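Long-range contact in hemopexin fold protein CP4 (Vigna unguiculata, PDB 3OYO), which is a plant seed protein with a calcium-containing hemopexin fold, its biological role not firmly established and possibly different from that of other hemopexins: residues Ile62-His67 against Tyr74-Asn79. Numbering follows the deposited sequence.
With CA (calcium ion), chain C.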
ATOM      1  N   ILE A  62      -9.168  -1.167   5.689  1.00  7.16           N
ATOM      2  CA  ILE A  62      -8.315  -0.393   4.798  1.00  7.61           C
ATOM      3  C   ILE A  62      -8.057  -1.176   3.505  1.00  7.43           C
ATOM      4  O   ILE A  62      -7.603  -2.334   3.554  1.00  6.24           O
ATOM      5  CB  ILE A  62      -6.992  -0.032   5.548  1.00  9.68           C
ATOM      6  CG1 ILE A  62      -7.293   0.927   6.731  1.00  9.71           C
ATOM      7  CG2 ILE A  62      -5.879   0.481   4.576  1.00  8.72           C
ATOM      8  CD1 ILE A  62      -6.124   1.055   7.730  1.00  9.81           C
ATOM      9  N   ASP A  63      -8.353  -0.544   2.361  1.00  7.38           N
ATOM     10  CA  ASP A  63      -8.168  -1.198   1.048  1.00  7.93           C
ATOM     11  C   ASP A  63      -7.016  -0.554   0.242  1.00  7.63           C
ATOM     12  O   ASP A  63      -6.830  -0.860  -0.908  1.00  7.40           O
ATOM     13  CB  ASP A  63      -9.479  -1.124   0.234  1.00  4.21           C
ATOM     14  CG  ASP A  63      -9.925   0.306  -0.051  1.00  4.93           C
ATOM     15  OD1 ASP A  63      -9.150   1.284   0.154  1.00  2.71           O
ATOM     16  OD2 ASP A  63     -11.080   0.479  -0.519  1.00  3.38           O
ATOM     17  N   CYS A  64      -6.262   0.364   0.855  1.00 11.84           N
ATOM     18  CA  CYS A  64      -5.148   1.016   0.173  1.00 11.91           C
ATOM     19  C   CYS A  64      -4.475   1.880   1.190  1.00 11.73           C
ATOM     20  O   CYS A  64      -5.133   2.422   2.047  1.00  7.97           O
ATOM     21  CB  CYS A  64      -5.611   1.856  -1.049  1.00 12.32           C
ATOM     22  SG  CYS A  64      -4.296   2.783  -1.876  1.00 15.06           S
ATOM     23  N   SER A  65      -3.158   2.002   1.126  1.00 11.90           N
ATOM     24  CA  SER A  65      -2.404   2.818   2.067  1.00 11.36           C
ATOM     25  C   SER A  65      -0.973   3.026   1.546  1.00 10.93           C
ATOM     26  O   SER A  65      -0.471   2.262   0.770  1.00  3.65           O
ATOM     27  CB  SER A  65      -2.351   2.150   3.460  1.00  8.79           C
ATOM     28  OG  SER A  65      -1.818   0.850   3.323  1.00  8.53           O
ATOM     29  N   PHE A  66      -0.339   4.095   1.955  1.00  8.23           N
ATOM     30  CA  PHE A  66       1.057   4.301   1.644  1.00  9.00           C
ATOM     31  C   PHE A  66       1.747   5.074   2.768  1.00  8.52           C
ATOM     32  O   PHE A  66       1.143   5.873   3.471  1.00  7.53           O
ATOM     33  CB  PHE A  66       1.303   4.964   0.265  1.00  6.79           C
ATOM     34  CG  PHE A  66       0.611   6.304   0.072  1.00  6.75           C
ATOM     35  CD1 PHE A  66      -0.654   6.366  -0.518  1.00  5.12           C
ATOM     36  CD2 PHE A  66       1.249   7.522   0.439  1.00  5.93           C
ATOM     37  CE1 PHE A  66      -1.286   7.600  -0.741  1.00  4.72           C
ATOM     38  CE2 PHE A  66       0.625   8.764   0.217  1.00  4.97           C
ATOM     39  CZ  PHE A  66      -0.645   8.800  -0.400  1.00  4.96           C
ATOM     40  N   HIS A  67       3.027   4.782   2.918  1.00 10.56           N
ATOM     41  CA  HIS A  67       3.886   5.440   3.878  1.00 11.25           C
ATOM     42  C   HIS A  67       4.264   6.796   3.301  1.00 11.02           C
ATOM     43  O   HIS A  67       4.523   6.927   2.073  1.00  7.29           O
ATOM     44  CB  HIS A  67       5.137   4.551   4.070  1.00 18.31           C
ATOM     45  CG  HIS A  67       6.302   5.243   4.693  1.00 21.43           C
ATOM     46  ND1 HIS A  67       7.083   6.148   4.009  1.00 25.31           N
ATOM     47  CD2 HIS A  67       6.856   5.120   5.923  1.00 25.27           C
ATOM     48  CE1 HIS A  67       8.042   6.586   4.798  1.00 25.46           C
ATOM     49  NE2 HIS A  67       7.932   5.974   5.964  1.00 27.02           N
ATOM     50  N   TYR A  74      -0.962   7.651   4.736  1.00  8.37           N
ATOM     51  CA  TYR A  74      -2.282   7.909   4.188  1.00  8.40           C
ATOM     52  C   TYR A  74      -3.008   6.538   4.150  1.00  8.02           C
ATOM     53  O   TYR A  74      -2.398   5.546   3.791  1.00  6.72           O
ATOM     54  CB  TYR A  74      -2.189   8.533   2.754  1.00  9.35           C
ATOM     55  CG  TYR A  74      -2.262  10.030   2.777  1.00  9.04           C
ATOM     56  CD1 TYR A  74      -3.486  10.673   3.025  1.00  8.67           C
ATOM     57  CD2 TYR A  74      -1.120  10.814   2.586  1.00  9.54           C
ATOM     58  CE1 TYR A  74      -3.549  12.057   3.101  1.00  9.72           C
ATOM     59  CE2 TYR A  74      -1.189  12.201   2.673  1.00  7.95           C
ATOM     60  CZ  TYR A  74      -2.412  12.796   2.940  1.00  9.18           C
ATOM     61  OH  TYR A  74      -2.534  14.175   3.023  1.00 12.23           O
ATOM     62  N   VAL A  75      -4.274   6.494   4.561  1.00  9.84           N
ATOM     63  CA  VAL A  75      -5.044   5.253   4.496  1.00  9.21           C
ATOM     64  C   VAL A  75      -6.345   5.511   3.742  1.00  9.54           C
ATOM     65  O   VAL A  75      -6.885   6.624   3.721  1.00 10.03           O
ATOM     66  CB  VAL A  75      -5.308   4.632   5.928  1.00  6.19           C
ATOM     67  CG1 VAL A  75      -4.013   4.249   6.596  1.00  4.89           C
ATOM     68  CG2 VAL A  75      -6.051   5.642   6.804  1.00  6.07           C
ATOM     69  N   PHE A  76      -6.867   4.468   3.135  1.00 10.06           N
ATOM     70  CA  PHE A  76      -8.102   4.594   2.348  1.00  9.55           C
ATOM     71  C   PHE A  76      -9.080   3.467   2.618  1.00  8.51           C
ATOM     72  O   PHE A  76      -8.713   2.442   3.164  1.00  9.59           O
ATOM     73  CB  PHE A  76      -7.788   4.634   0.856  1.00  7.56           C
ATOM     74  CG  PHE A  76      -6.842   5.768   0.461  1.00  8.18           C
ATOM     75  CD1 PHE A  76      -7.313   6.943  -0.082  1.00  6.22           C
ATOM     76  CD2 PHE A  76      -5.452   5.622   0.663  1.00  8.44           C
ATOM     77  CE1 PHE A  76      -6.399   7.963  -0.459  1.00  7.39           C
ATOM     78  CE2 PHE A  76      -4.572   6.619   0.301  1.00  5.92           C
ATOM     79  CZ  PHE A  76      -5.056   7.787  -0.241  1.00  5.17           C
ATOM     80  N   SER A  77     -10.330   3.702   2.249  1.00  5.69           N
ATOM     81  CA  SER A  77     -11.373   2.696   2.357  1.00  6.37           C
ATOM     82  C   SER A  77     -12.479   3.197   1.458  1.00  5.65           C
ATOM     83  O   SER A  77     -13.055   4.255   1.736  1.00  5.11           O
ATOM     84  CB  SER A  77     -11.868   2.588   3.794  1.00  8.66           C
ATOM     85  OG  SER A  77     -12.896   1.597   3.903  1.00 10.39           O
ATOM     86  N   GLY A  78     -12.768   2.483   0.371  1.00  8.16           N
ATOM     87  CA  GLY A  78     -13.743   2.992  -0.613  1.00  8.25           C
ATOM     88  C   GLY A  78     -13.334   4.373  -1.110  1.00  8.69           C
ATOM     89  O   GLY A  78     -12.173   4.597  -1.503  1.00  5.87           O
ATOM     90  N   ASN A  79     -14.271   5.304  -1.068  1.00  7.92           N
ATOM     91  CA  ASN A  79     -14.048   6.697  -1.500  1.00  8.76           C
ATOM     92  C   ASN A  79     -13.595   7.613  -0.346  1.00  9.59           C
ATOM     93  O   ASN A  79     -13.790   8.820  -0.403  1.00  9.12           O
ATOM     94  CB  ASN A  79     -15.330   7.281  -2.172  1.00 10.01           C
ATOM     95  CG  ASN A  79     -16.471   7.616  -1.166  1.00 12.70           C
ATOM     96  OD1 ASN A  79     -17.199   8.594  -1.359  1.00 13.76           O
ATOM     97  ND2 ASN A  79     -16.647   6.799  -0.133  1.00 11.29           N
TER
HETATM   98 CA    CA C 228      -6.502  -2.865  -2.311  1.00 22.80          CA
HETATM   99  O   HOH W   1      -9.997   3.349  -1.752  1.00  7.79           O
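D63 reaches across to the start of the turn after strand 72-77, where its OD2 accepts the N-H of G78 at 2.8 Å, the donor standing above the carboxylate plane. CG sits between the backbone N and the carbonyl carbon (chi1 61°), which swings the short carboxylate toward the S77-G78 backbone. A water donates to D63 OD1 at 2.9 Å; G78, at positive phi, occupies a conformation that glycine adopts readily. The D63 N-H donates a hydrogen bond to F76 O at 3.1 Å. Farther along, F66 N to Y74 O and Y74 N to F66 O join an antiparallel hydrogen-bonded pair. On their side of the sheet Y74 CB lies over one face of the F66 ring, 3.8 Å from its centroid, a CH-pi contact. The F66 rim touches F76, CE1 to CE2 at 3.6 Å, and C64 SG lies obliquely beside the F76 ring, 4.0 Å from CD2. F66 and the compact C64 also pack on A121 of strand 120-123, and Y74 stacks on Y83, so flat rings and a small thiol suit this buried face. On the other side, I62 CD1 meets V75 CG1 at 4.0 Å, two branched aliphatic groups in apolar packing. Anchored at both its N-H and its carboxylate, D63 turns its carbonyl O to calcium at 2.5 Å, beside the carbonyls of N5, D119 and D172. This antiparallel hairpin is the inner strand pair of one blade in the four-bladed hemopexin beta-propeller, whose central channel holds the metal.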